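Local atomic coordinates of erythrocyte membrane protein 1 (Plasmodium falciparum, PDB entry 2XU0), a protein that is an adhesion and virulence protein that probably binds host cell-surface receptors, the part described here being its N-terminal segment and first Duffy-binding-like domain, implicated in rosetting. Residues Val223-Ile228 / Lys251-Trp256; Lys227-Lys230 / Ala236-His239; Lys344-Cys347 / Asp353-Gln356; Val475-Thr478 / Ile482-His485. The protein carries 10 engineered substitutions. All blocks are in the same frame, centred on the assembly; numbering follows the deposited sequence.

Interaction 1: residues Val223-Ile228 / Lys251-Trp256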
loop_
_atom_site.group_PDB
_atom_site.type_symbol
_atom_site.label_atom_id
_atom_site.label_comp_id
_atom_site.label_asym_id
_atom_site.label_seq_id
_atom_site.Cartn_x
_atom_site.Cartn_y
_atom_site.Cartn_z
ATOM N N VAL A 223 2.066 -27.831 -0.578
ATOM C CA VAL A 223 1.558 -29.168 -0.235
ATOM C C VAL A 223 0.113 -29.283 -0.764
ATOM O O VAL A 223 -0.197 -30.229 -1.498
ATOM C CB VAL A 223 1.665 -29.462 1.294
ATOM C CG1 VAL A 223 0.842 -30.694 1.696
ATOM C CG2 VAL A 223 3.128 -29.624 1.731
ATOM N N VAL A 224 -0.752 -28.294 -0.432
ATOM C CA VAL A 224 -2.155 -28.259 -0.895
ATOM C C VAL A 224 -2.230 -28.270 -2.423
ATOM O O VAL A 224 -3.012 -29.033 -2.993
ATOM C CB VAL A 224 -2.970 -27.089 -0.290
ATOM C CG1 VAL A 224 -4.432 -27.148 -0.732
ATOM C CG2 VAL A 224 -2.891 -27.103 1.221
ATOM N N PHE A 225 -1.386 -27.460 -3.082
ATOM C CA PHE A 225 -1.361 -27.381 -4.544
ATOM C C PHE A 225 -0.824 -28.625 -5.264
ATOM O O PHE A 225 -1.187 -28.858 -6.419
ATOM C CB PHE A 225 -0.748 -26.061 -5.022
ATOM C CG PHE A 225 -1.731 -24.903 -5.087
ATOM C CD1 PHE A 225 -2.656 -24.810 -6.127
ATOM C CD2 PHE A 225 -1.670 -23.865 -4.165
ATOM C CE1 PHE A 225 -3.537 -23.728 -6.212
ATOM C CE2 PHE A 225 -2.518 -22.755 -4.277
ATOM C CZ PHE A 225 -3.446 -22.693 -5.300
ATOM N N LYS A 226 -0.007 -29.452 -4.566
ATOM C CA LYS A 226 0.511 -30.735 -5.078
ATOM C C LYS A 226 -0.659 -31.758 -5.098
ATOM O O LYS A 226 -0.882 -32.432 -6.105
ATOM C CB LYS A 226 1.673 -31.218 -4.197
ATOM C CG LYS A 226 2.420 -32.431 -4.764
ATOM C CD LYS A 226 3.647 -32.771 -3.934
ATOM C CE LYS A 226 4.361 -34.004 -4.428
ATOM N NZ LYS A 226 5.451 -34.407 -3.496
ATOM N N LYS A 227 -1.446 -31.793 -4.002
ATOM C CA LYS A 227 -2.661 -32.593 -3.847
ATOM C C LYS A 227 -3.672 -32.225 -4.926
ATOM O O LYS A 227 -4.157 -33.120 -5.617
ATOM C CB LYS A 227 -3.270 -32.384 -2.449
ATOM C CG LYS A 227 -2.415 -32.969 -1.341
ATOM C CD LYS A 227 -2.900 -32.542 0.006
ATOM C CE LYS A 227 -2.242 -33.310 1.122
ATOM N NZ LYS A 227 -2.838 -32.952 2.430
ATOM N N ILE A 228 -3.949 -30.908 -5.119
ATOM C CA ILE A 228 -4.883 -30.410 -6.147
ATOM C C ILE A 228 -4.452 -30.915 -7.518
ATOM O O ILE A 228 -5.283 -31.473 -8.224
ATOM C CB ILE A 228 -5.108 -28.851 -6.100
ATOM C CG1 ILE A 228 -5.774 -28.432 -4.779
ATOM C CG2 ILE A 228 -5.957 -28.368 -7.291
ATOM C CD1 ILE A 228 -5.655 -26.925 -4.410
ATOM N N LYS A 251 1.705 -21.907 -12.817
ATOM C CA LYS A 251 0.564 -21.688 -13.701
ATOM C C LYS A 251 -0.731 -22.150 -13.013
ATOM O O LYS A 251 -1.754 -21.471 -13.078
ATOM C CB LYS A 251 0.774 -22.415 -15.027
ATOM C CG LYS A 251 -0.306 -22.127 -16.046
ATOM C CD LYS A 251 -0.211 -23.073 -17.246
ATOM C CE LYS A 251 -1.393 -22.944 -18.187
ATOM N NZ LYS A 251 -1.591 -21.545 -18.663
ATOM N N LEU A 252 -0.658 -23.283 -12.319
ATOM C CA LEU A 252 -1.772 -23.851 -11.566
ATOM C C LEU A 252 -2.267 -22.896 -10.464
ATOM O O LEU A 252 -3.483 -22.743 -10.290
ATOM C CB LEU A 252 -1.348 -25.208 -10.971
ATOM C CG LEU A 252 -2.421 -26.004 -10.234
ATOM C CD1 LEU A 252 -3.432 -26.592 -11.210
ATOM C CD2 LEU A 252 -1.788 -27.113 -9.416
ATOM N N ARG A 253 -1.335 -22.267 -9.723
ATOM C CA ARG A 253 -1.703 -21.326 -8.658
ATOM C C ARG A 253 -2.264 -20.012 -9.211
ATOM O O ARG A 253 -3.188 -19.462 -8.619
ATOM C CB ARG A 253 -0.520 -21.038 -7.740
ATOM C CG ARG A 253 -0.033 -22.228 -6.959
ATOM C CD ARG A 253 0.424 -21.674 -5.637
ATOM N NE ARG A 253 1.801 -21.981 -5.357
ATOM C CZ ARG A 253 2.478 -21.521 -4.318
ATOM N NH1 ARG A 253 1.908 -20.683 -3.459
ATOM N NH2 ARG A 253 3.734 -21.882 -4.134
ATOM N N GLU A 254 -1.717 -19.526 -10.354
ATOM C CA GLU A 254 -2.152 -18.326 -11.082
ATOM C C GLU A 254 -3.607 -18.459 -11.506
ATOM O O GLU A 254 -4.366 -17.490 -11.403
ATOM C CB GLU A 254 -1.355 -18.186 -12.396
ATOM C CG GLU A 254 -0.029 -17.488 -12.252
ATOM C CD GLU A 254 0.859 -17.541 -13.483
ATOM O OE1 GLU A 254 2.045 -17.157 -13.349
ATOM O OE2 GLU A 254 0.386 -17.967 -14.568
ATOM N N ASP A 255 -3.948 -19.626 -12.121
ATOM C CA ASP A 255 -5.293 -19.913 -12.625
ATOM C C ASP A 255 -6.230 -20.139 -11.476
ATOM O O ASP A 255 -7.344 -19.641 -11.510
ATOM C CB ASP A 255 -5.273 -21.120 -13.572
ATOM C CG ASP A 255 -4.622 -20.783 -14.894
ATOM O OD1 ASP A 255 -4.181 -19.611 -15.064
ATOM O OD2 ASP A 255 -4.611 -21.652 -15.782
ATOM N N TRP A 256 -5.765 -20.809 -10.414
ATOM C CA TRP A 256 -6.604 -20.964 -9.244
ATOM C C TRP A 256 -7.013 -19.580 -8.740
ATOM O O TRP A 256 -8.189 -19.363 -8.480
ATOM C CB TRP A 256 -5.898 -21.766 -8.139
ATOM C CG TRP A 256 -6.842 -22.173 -7.042
ATOM C CD1 TRP A 256 -7.616 -23.294 -7.007
ATOM C CD2 TRP A 256 -7.206 -21.396 -5.890
ATOM N NE1 TRP A 256 -8.394 -23.298 -5.870
ATOM C CE2 TRP A 256 -8.170 -22.140 -5.170
ATOM C CE3 TRP A 256 -6.803 -20.142 -5.388
ATOM C CZ2 TRP A 256 -8.734 -21.679 -3.973
ATOM C CZ3 TRP A 256 -7.346 -19.696 -4.189
ATOM C CH2 TRP A 256 -8.317 -20.450 -3.506
#
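Phe-225 meets Leu-252, Arg-253 and Trp-256 with different parts of its side chain, and its ring carries most of the contact. The aliphatic stem of Arg-253 covers one face: CG stands 3.5 Å from the centroid of the Phe-225 ring and only 6° off the ring normal, a CH-pi contact. Arg-253 CD then passes over the rim, 3.4 Å from Phe-225 CD2. Bends at chi2 (-146°) and chi3 carry the chain across the ring, and the guanidinium finds its partners elsewhere, NH1 bonding to Val-203 O and Gln-218 OE1. Helices 216-231 and 249-268 belong to the Duffy-binding part of the helical DBL domain; their segments 223-228 and 251-256 run at about a right angle, with axes no nearer than 10.9 Å. The Phe-225 ring occupies the space between the two segments. At its far edge Phe-225 CE1 lies 3.6 Å from Trp-256 CB, which sits in the plane of the phenyl ring. The first torsion of Trp-256 (chi1 -168°) swings the indole away from the main-chain N, and its face meets that edge. The result is a T-shaped pair: the phenyl and the five-membered ring of Trp-256 have centroids 5.3 Å apart. Leu-252 approaches obliquely, its CD2 lying 3.5 Å from Phe-225 O and 4.1 Å from Phe-225 CD1. Beyond the pair, Leu-157 of helix 154-175 touches both Phe-225 and Trp-256.

Interaction 2: residues Lys227-Lys230 / Ala236-His239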
loop_
_atom_site.group_PDB
_atom_site.type_symbol
_atom_site.label_atom_id
_atom_site.label_comp_id
_atom_site.label_asym_id
_atom_site.label_seq_id
_atom_site.Cartn_x
_atom_site.Cartn_y
_atom_site.Cartn_z
ATOM N N LYS A 227 -1.446 -31.793 -4.002
ATOM C CA LYS A 227 -2.661 -32.593 -3.847
ATOM C C LYS A 227 -3.672 -32.225 -4.926
ATOM O O LYS A 227 -4.157 -33.120 -5.617
ATOM C CB LYS A 227 -3.270 -32.384 -2.449
ATOM C CG LYS A 227 -2.415 -32.969 -1.341
ATOM C CD LYS A 227 -2.900 -32.542 0.006
ATOM C CE LYS A 227 -2.242 -33.310 1.122
ATOM N NZ LYS A 227 -2.838 -32.952 2.430
ATOM N N ILE A 228 -3.949 -30.908 -5.119
ATOM C CA ILE A 228 -4.883 -30.410 -6.147
ATOM C C ILE A 228 -4.452 -30.915 -7.518
ATOM O O ILE A 228 -5.283 -31.473 -8.224
ATOM C CB ILE A 228 -5.108 -28.851 -6.100
ATOM C CG1 ILE A 228 -5.774 -28.432 -4.779
ATOM C CG2 ILE A 228 -5.957 -28.368 -7.291
ATOM C CD1 ILE A 228 -5.655 -26.925 -4.410
ATOM N N TYR A 229 -3.148 -30.782 -7.864
ATOM C CA TYR A 229 -2.599 -31.231 -9.142
ATOM C C TYR A 229 -2.811 -32.719 -9.375
ATOM O O TYR A 229 -3.181 -33.100 -10.487
ATOM C CB TYR A 229 -1.110 -30.895 -9.277
ATOM C CG TYR A 229 -0.525 -31.271 -10.622
ATOM C CD1 TYR A 229 -0.885 -30.586 -11.776
ATOM C CD2 TYR A 229 0.386 -32.316 -10.743
ATOM C CE1 TYR A 229 -0.329 -30.908 -13.013
ATOM C CE2 TYR A 229 0.940 -32.656 -11.977
ATOM C CZ TYR A 229 0.582 -31.947 -13.110
ATOM O OH TYR A 229 1.146 -32.252 -14.325
ATOM N N LYS A 230 -2.549 -33.553 -8.344
ATOM C CA LYS A 230 -2.723 -35.007 -8.416
ATOM C C LYS A 230 -4.206 -35.365 -8.588
ATOM O O LYS A 230 -4.525 -36.291 -9.333
ATOM C CB LYS A 230 -2.143 -35.689 -7.170
ATOM C CG LYS A 230 -0.629 -35.894 -7.227
ATOM C CD LYS A 230 -0.092 -36.637 -5.993
ATOM C CE LYS A 230 0.209 -35.725 -4.821
ATOM N NZ LYS A 230 0.914 -36.446 -3.730
ATOM N N ALA A 236 -6.218 -32.387 -17.719
ATOM C CA ALA A 236 -6.013 -31.120 -17.008
ATOM C C ALA A 236 -4.566 -31.096 -16.495
ATOM O O ALA A 236 -3.883 -30.072 -16.615
ATOM C CB ALA A 236 -6.980 -31.011 -15.839
ATOM N N ARG A 237 -4.087 -32.254 -15.972
ATOM C CA ARG A 237 -2.724 -32.442 -15.472
ATOM C C ARG A 237 -1.692 -32.135 -16.547
ATOM O O ARG A 237 -0.631 -31.625 -16.207
ATOM C CB ARG A 237 -2.509 -33.864 -14.930
ATOM C CG ARG A 237 -3.171 -34.139 -13.583
ATOM C CD ARG A 237 -2.959 -35.571 -13.097
ATOM N NE ARG A 237 -1.680 -35.750 -12.402
ATOM C CZ ARG A 237 -0.579 -36.249 -12.961
ATOM N NH1 ARG A 237 -0.582 -36.631 -14.234
ATOM N NH2 ARG A 237 0.535 -36.371 -12.250
ATOM N N LYS A 238 -1.993 -32.421 -17.831
ATOM C CA LYS A 238 -1.057 -32.138 -18.922
ATOM C C LYS A 238 -1.089 -30.677 -19.340
ATOM O O LYS A 238 -0.062 -30.139 -19.751
ATOM C CB LYS A 238 -1.170 -33.126 -20.109
ATOM C CG LYS A 238 -2.486 -33.117 -20.866
ATOM C CD LYS A 238 -2.355 -32.450 -22.234
ATOM C CE LYS A 238 -3.693 -32.174 -22.885
ATOM N NZ LYS A 238 -4.407 -31.034 -22.249
ATOM N N HIS A 239 -2.265 -30.023 -19.201
ATOM C CA HIS A 239 -2.436 -28.596 -19.473
ATOM C C HIS A 239 -1.563 -27.809 -18.475
ATOM O O HIS A 239 -0.923 -26.831 -18.859
ATOM C CB HIS A 239 -3.913 -28.205 -19.331
ATOM C CG HIS A 239 -4.197 -26.763 -19.620
ATOM N ND1 HIS A 239 -4.366 -26.309 -20.911
ATOM C CD2 HIS A 239 -4.338 -25.723 -18.766
ATOM C CE1 HIS A 239 -4.603 -25.010 -20.806
ATOM N NE2 HIS A 239 -4.602 -24.615 -19.533
#
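Tyr-229 reaches across to Arg-237 with the outer half of its ring, and its hydroxyl ends on the arginine backbone. With CG opposite the main-chain N about the first torsion (chi1 -177°), the ring extends so that OH donates to Arg-237 O over 2.7 Å. The donor sits 34° off the carbonyl plane. Tyr-229 CE1, next to the hydroxyl-bearing carbon, comes within 3.3 Å of Arg-237 O. Helices 216-231 and 234-239 follow each other through a short connection in the Duffy-binding part of the chain, and this bond ties the second helix back to the last turn of the first. Arg-237 in turn folds over the tyrosine. Its CG lies above one ring face, offset toward the rim, and 3.3 Å from Tyr-229 O. A bend at chi3 sets the guanidinium beside the ring, with Tyr-229 CE2 over one of its faces and 3.7 Å from NH2; the two planes are 41° apart, too far from parallel for a flat stack. Tyr-229 also makes an edge-to-face pair with Tyr-249. At Lys-230 the backbone does the touching: its O is 4.1 Å from Arg-237 CD, and its CA lies at the edge of the guanidinium.

Interaction 3: residues Lys344-Cys347 / Asp353-Gln356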
loop_
_atom_site.group_PDB
_atom_site.type_symbol
_atom_site.label_atom_id
_atom_site.label_comp_id
_atom_site.label_asym_id
_atom_site.label_seq_id
_atom_site.Cartn_x
_atom_site.Cartn_y
_atom_site.Cartn_z
ATOM N N LYS A 344 0.238 34.205 20.490
ATOM C CA LYS A 344 1.565 34.841 20.458
ATOM C C LYS A 344 2.783 33.890 20.536
ATOM O O LYS A 344 3.863 34.300 20.964
ATOM C CB LYS A 344 1.651 36.003 21.489
ATOM C CG LYS A 344 0.694 37.165 21.196
ATOM C CD LYS A 344 0.774 38.286 22.234
ATOM C CE LYS A 344 1.874 39.291 21.963
ATOM N NZ LYS A 344 1.886 40.387 22.966
ATOM N N LYS A 345 2.606 32.630 20.111
ATOM C CA LYS A 345 3.661 31.618 20.082
ATOM C C LYS A 345 4.284 31.560 18.689
ATOM O O LYS A 345 3.592 31.291 17.698
ATOM C CB LYS A 345 3.109 30.238 20.473
ATOM C CG LYS A 345 4.153 29.120 20.483
ATOM C CD LYS A 345 3.517 27.695 20.490
ATOM C CE LYS A 345 2.754 27.320 21.751
ATOM N NZ LYS A 345 3.566 27.524 22.983
ATOM N N TYR A 346 5.594 31.792 18.636
ATOM C CA TYR A 346 6.419 31.745 17.433
ATOM C C TYR A 346 7.821 31.360 17.878
ATOM O O TYR A 346 8.627 32.200 18.310
ATOM C CB TYR A 346 6.398 33.079 16.666
ATOM C CG TYR A 346 6.744 32.996 15.188
ATOM C CD1 TYR A 346 5.917 33.568 14.227
ATOM C CD2 TYR A 346 7.951 32.439 14.760
ATOM C CE1 TYR A 346 6.257 33.548 12.871
ATOM C CE2 TYR A 346 8.293 32.398 13.407
ATOM C CZ TYR A 346 7.446 32.961 12.464
ATOM O OH TYR A 346 7.776 32.923 11.124
ATOM N N CYS A 347 8.089 30.061 17.780
ATOM C CA CYS A 347 9.350 29.452 18.163
ATOM C C CYS A 347 10.166 29.093 16.913
ATOM O O CYS A 347 9.655 29.140 15.782
ATOM C CB CYS A 347 9.059 28.215 19.008
ATOM S SG CYS A 347 7.947 28.519 20.412
ATOM N N ASP A 353 12.614 31.858 21.235
ATOM C CA ASP A 353 11.336 32.551 21.178
ATOM C C ASP A 353 11.571 33.714 20.212
ATOM O O ASP A 353 12.254 34.686 20.560
ATOM C CB ASP A 353 10.874 33.014 22.577
ATOM C CG ASP A 353 9.599 33.842 22.622
ATOM O OD1 ASP A 353 8.961 34.031 21.549
ATOM O OD2 ASP A 353 9.231 34.306 23.729
ATOM N N CYS A 354 11.033 33.590 18.984
ATOM C CA CYS A 354 11.211 34.578 17.918
ATOM C C CYS A 354 10.627 35.966 18.233
ATOM O O CYS A 354 11.095 36.967 17.674
ATOM C CB CYS A 354 10.727 34.024 16.576
ATOM S SG CYS A 354 11.514 32.455 16.095
ATOM N N THR A 355 9.681 36.029 19.199
ATOM C CA THR A 355 9.075 37.277 19.678
ATOM C C THR A 355 10.052 38.078 20.571
ATOM O O THR A 355 9.855 39.283 20.775
ATOM C CB THR A 355 7.690 37.044 20.340
ATOM O OG1 THR A 355 7.850 36.522 21.662
ATOM C CG2 THR A 355 6.770 36.142 19.513
ATOM N N GLN A 356 11.099 37.413 21.094
ATOM C CA GLN A 356 12.114 38.040 21.953
ATOM C C GLN A 356 13.556 37.747 21.488
ATOM O O GLN A 356 14.502 37.951 22.259
ATOM C CB GLN A 356 11.924 37.595 23.410
ATOM C CG GLN A 356 10.559 37.955 23.980
ATOM C CD GLN A 356 10.444 37.531 25.410
ATOM O OE1 GLN A 356 10.990 38.172 26.326
ATOM N NE2 GLN A 356 9.722 36.440 25.625
HETATM O O HOH W 1 6.826 32.689 20.953
#
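A short backbone bridge, backed by side-chain packing and one bound water, joins Tyr-346, ending strand 345-346, and the adjoining Cys-347 to a type I turn in the cysteine-rich C-terminal subdomain of the Duffy-binding-like domain. The evidence for the bridge is a single pairing of Cys-347 with Asp-353, and a hydrogen bond from Cys-354 N to Tyr-346 O of 2.9 Å. The N lies nearly in line with the C=O (163°), but the bond is bent at the hydrogen (142°). Cys-354 CB packs 3.7 Å from Tyr-346 CD2, while its sulfur lies obliquely beside the ring, 5.0 Å from the centroid. Asp-353 organises the turn. Its carboxylate carbon is anti to the backbone N (chi1 176°), and OD1 folds back to accept from Thr-355 N, an Asx turn, and from Thr-355 OG1 at 2.7 Å. Both donors approach from the same face of the carboxylate, the hydroxyl on the syn side. OD2 takes Gln-356 NE2 at 2.9 Å. A water accepts from Tyr-346 N and lies 2.6 Å from Asp-353 OD1, to which it probably donates. Thr-355 CG2 rests 3.7 Å from Lys-344 O. Disulfides from Cys-347 to Cys-370 and from Cys-354 to Cys-470 fasten both sides. Strand 345-346 pairs with strand 339-340 through a G1 beta bulge at Lys-344 and Lys-345, and Tyr-346 packs against the hairpin strands 475-477 and 483-485.

Interaction 4: residues Val475-Thr478 / Ile482-His485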
loop_
_atom_site.group_PDB
_atom_site.type_symbol
_atom_site.label_atom_id
_atom_site.label_comp_id
_atom_site.label_asym_id
_atom_site.label_seq_id
_atom_site.Cartn_x
_atom_site.Cartn_y
_atom_site.Cartn_z
ATOM N N VAL A 475 10.146 38.605 15.493
ATOM C CA VAL A 475 8.732 38.715 15.113
ATOM C C VAL A 475 7.925 39.506 16.149
ATOM O O VAL A 475 8.233 39.463 17.339
ATOM C CB VAL A 475 8.024 37.377 14.719
ATOM C CG1 VAL A 475 8.737 36.660 13.577
ATOM C CG2 VAL A 475 7.836 36.446 15.912
ATOM N N THR A 476 6.902 40.235 15.681
ATOM C CA THR A 476 5.976 40.990 16.518
ATOM C C THR A 476 4.591 40.437 16.274
ATOM O O THR A 476 4.104 40.414 15.138
ATOM C CB THR A 476 6.095 42.514 16.310
ATOM O OG1 THR A 476 7.415 42.917 16.664
ATOM C CG2 THR A 476 5.098 43.302 17.155
ATOM N N CYS A 477 3.987 39.945 17.345
ATOM C CA CYS A 477 2.652 39.389 17.319
ATOM C C CYS A 477 1.714 40.422 17.939
ATOM O O CYS A 477 1.966 40.912 19.047
ATOM C CB CYS A 477 2.611 38.044 18.046
ATOM S SG CYS A 477 3.778 36.812 17.388
ATOM N N THR A 478 0.693 40.823 17.166
ATOM C CA THR A 478 -0.303 41.822 17.565
ATOM C C THR A 478 -1.439 41.165 18.363
ATOM O O THR A 478 -1.474 39.935 18.495
ATOM C CB THR A 478 -0.827 42.594 16.328
ATOM O OG1 THR A 478 -1.456 41.691 15.412
ATOM C CG2 THR A 478 0.263 43.392 15.623
ATOM N N ILE A 482 -2.059 37.881 14.573
ATOM C CA ILE A 482 -1.121 37.617 13.480
ATOM C C ILE A 482 0.274 38.110 13.814
ATOM O O ILE A 482 0.436 39.205 14.362
ATOM C CB ILE A 482 -1.602 38.050 12.060
ATOM C CG1 ILE A 482 -1.920 39.555 11.959
ATOM C CG2 ILE A 482 -2.755 37.188 11.554
ATOM C CD1 ILE A 482 -0.910 40.327 11.130
ATOM N N CYS A 483 1.278 37.282 13.509
ATOM C CA CYS A 483 2.674 37.604 13.760
ATOM C C CYS A 483 3.304 38.071 12.460
ATOM O O CYS A 483 3.096 37.439 11.422
ATOM C CB CYS A 483 3.420 36.414 14.363
ATOM S SG CYS A 483 2.737 35.829 15.941
ATOM N N ILE A 484 4.035 39.203 12.514
ATOM C CA ILE A 484 4.723 39.815 11.367
ATOM C C ILE A 484 6.237 39.791 11.565
ATOM O O ILE A 484 6.705 39.883 12.703
ATOM C CB ILE A 484 4.202 41.252 11.023
ATOM C CG1 ILE A 484 4.335 42.239 12.215
ATOM C CG2 ILE A 484 2.771 41.211 10.471
ATOM C CD1 ILE A 484 4.706 43.698 11.828
ATOM N N HIS A 485 7.000 39.677 10.462
ATOM C CA HIS A 485 8.465 39.675 10.508
ATOM C C HIS A 485 8.931 41.114 10.684
ATOM O O HIS A 485 8.501 41.985 9.922
ATOM C CB HIS A 485 9.068 39.077 9.218
ATOM C CG HIS A 485 8.891 37.588 9.038
ATOM N ND1 HIS A 485 7.889 36.875 9.690
ATOM C CD2 HIS A 485 9.580 36.734 8.246
ATOM C CE1 HIS A 485 8.015 35.624 9.287
ATOM N NE2 HIS A 485 9.017 35.490 8.418
#
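Thr-476 and Ile-484 form the central hydrogen-bonded pair of a two-stranded antiparallel hairpin, and each satisfies the other's backbone. Thr-476 N donates to Ile-484 O at 3.0 Å with an N-H...O angle of 166°; Ile-484 N returns the bond to Thr-476 O at 2.9 Å and 174°. Both acceptors also take a CA-H contact, Val-475 CA lying 3.4 Å from Ile-484 O and Cys-483 CA the same distance from Thr-476 O. Toward the loop, Ile-482 O accepts from Thr-478 N at 3.2 Å. The Thr-478 hydroxyl adds a weak second bond to this carbonyl, its OG1 swung between backbone N and carbonyl carbon. Thr-476 OG1 points to a partner beyond the strands, Asn-486 OD1.

The neighbouring pairs, Val-475 with His-485 and Cys-477 with Cys-483, are non-hydrogen-bonded and share the opposite face of the sheet from Thr-476 and Ile-484. Across the second of them runs a disulfide, SG to SG 2.0 Å with a chi3 of 107°, and the strands draw in to a CA-CA distance of 4.0 Å. Val-475 and His-485 lie side by side, with CG1 of the valine 4.0 Å from ND1 of the histidine. Because this cystine links directly opposed residues across a ladder of hydrogen bonds, covalent and polar links together should restrict fraying of these short strands.

Overall arrangement
The four contacts form two clusters at opposite ends of an elongated, largely helical chain. Interactions 1 and 2 share Lys-227 and Ile-228 of helix 216-231; their centres are about 8 Å apart, and Leu-252 CD2 touches Tyr-229 CB at 3.8 Å. Interactions 3 and 4 have centres about 9 Å apart and are joined by a probable hydrogen bond between Cys-354 O and Val-475 N of 2.9 Å, while Tyr-346 CG packs 3.7 Å from Val-475 CG2. Between the clusters, the centres of interactions 1 and 3 are about 66 Å apart, those of 2 and 4 about 76 Å. All four contacts lie away from the magnesium ion and proline sites.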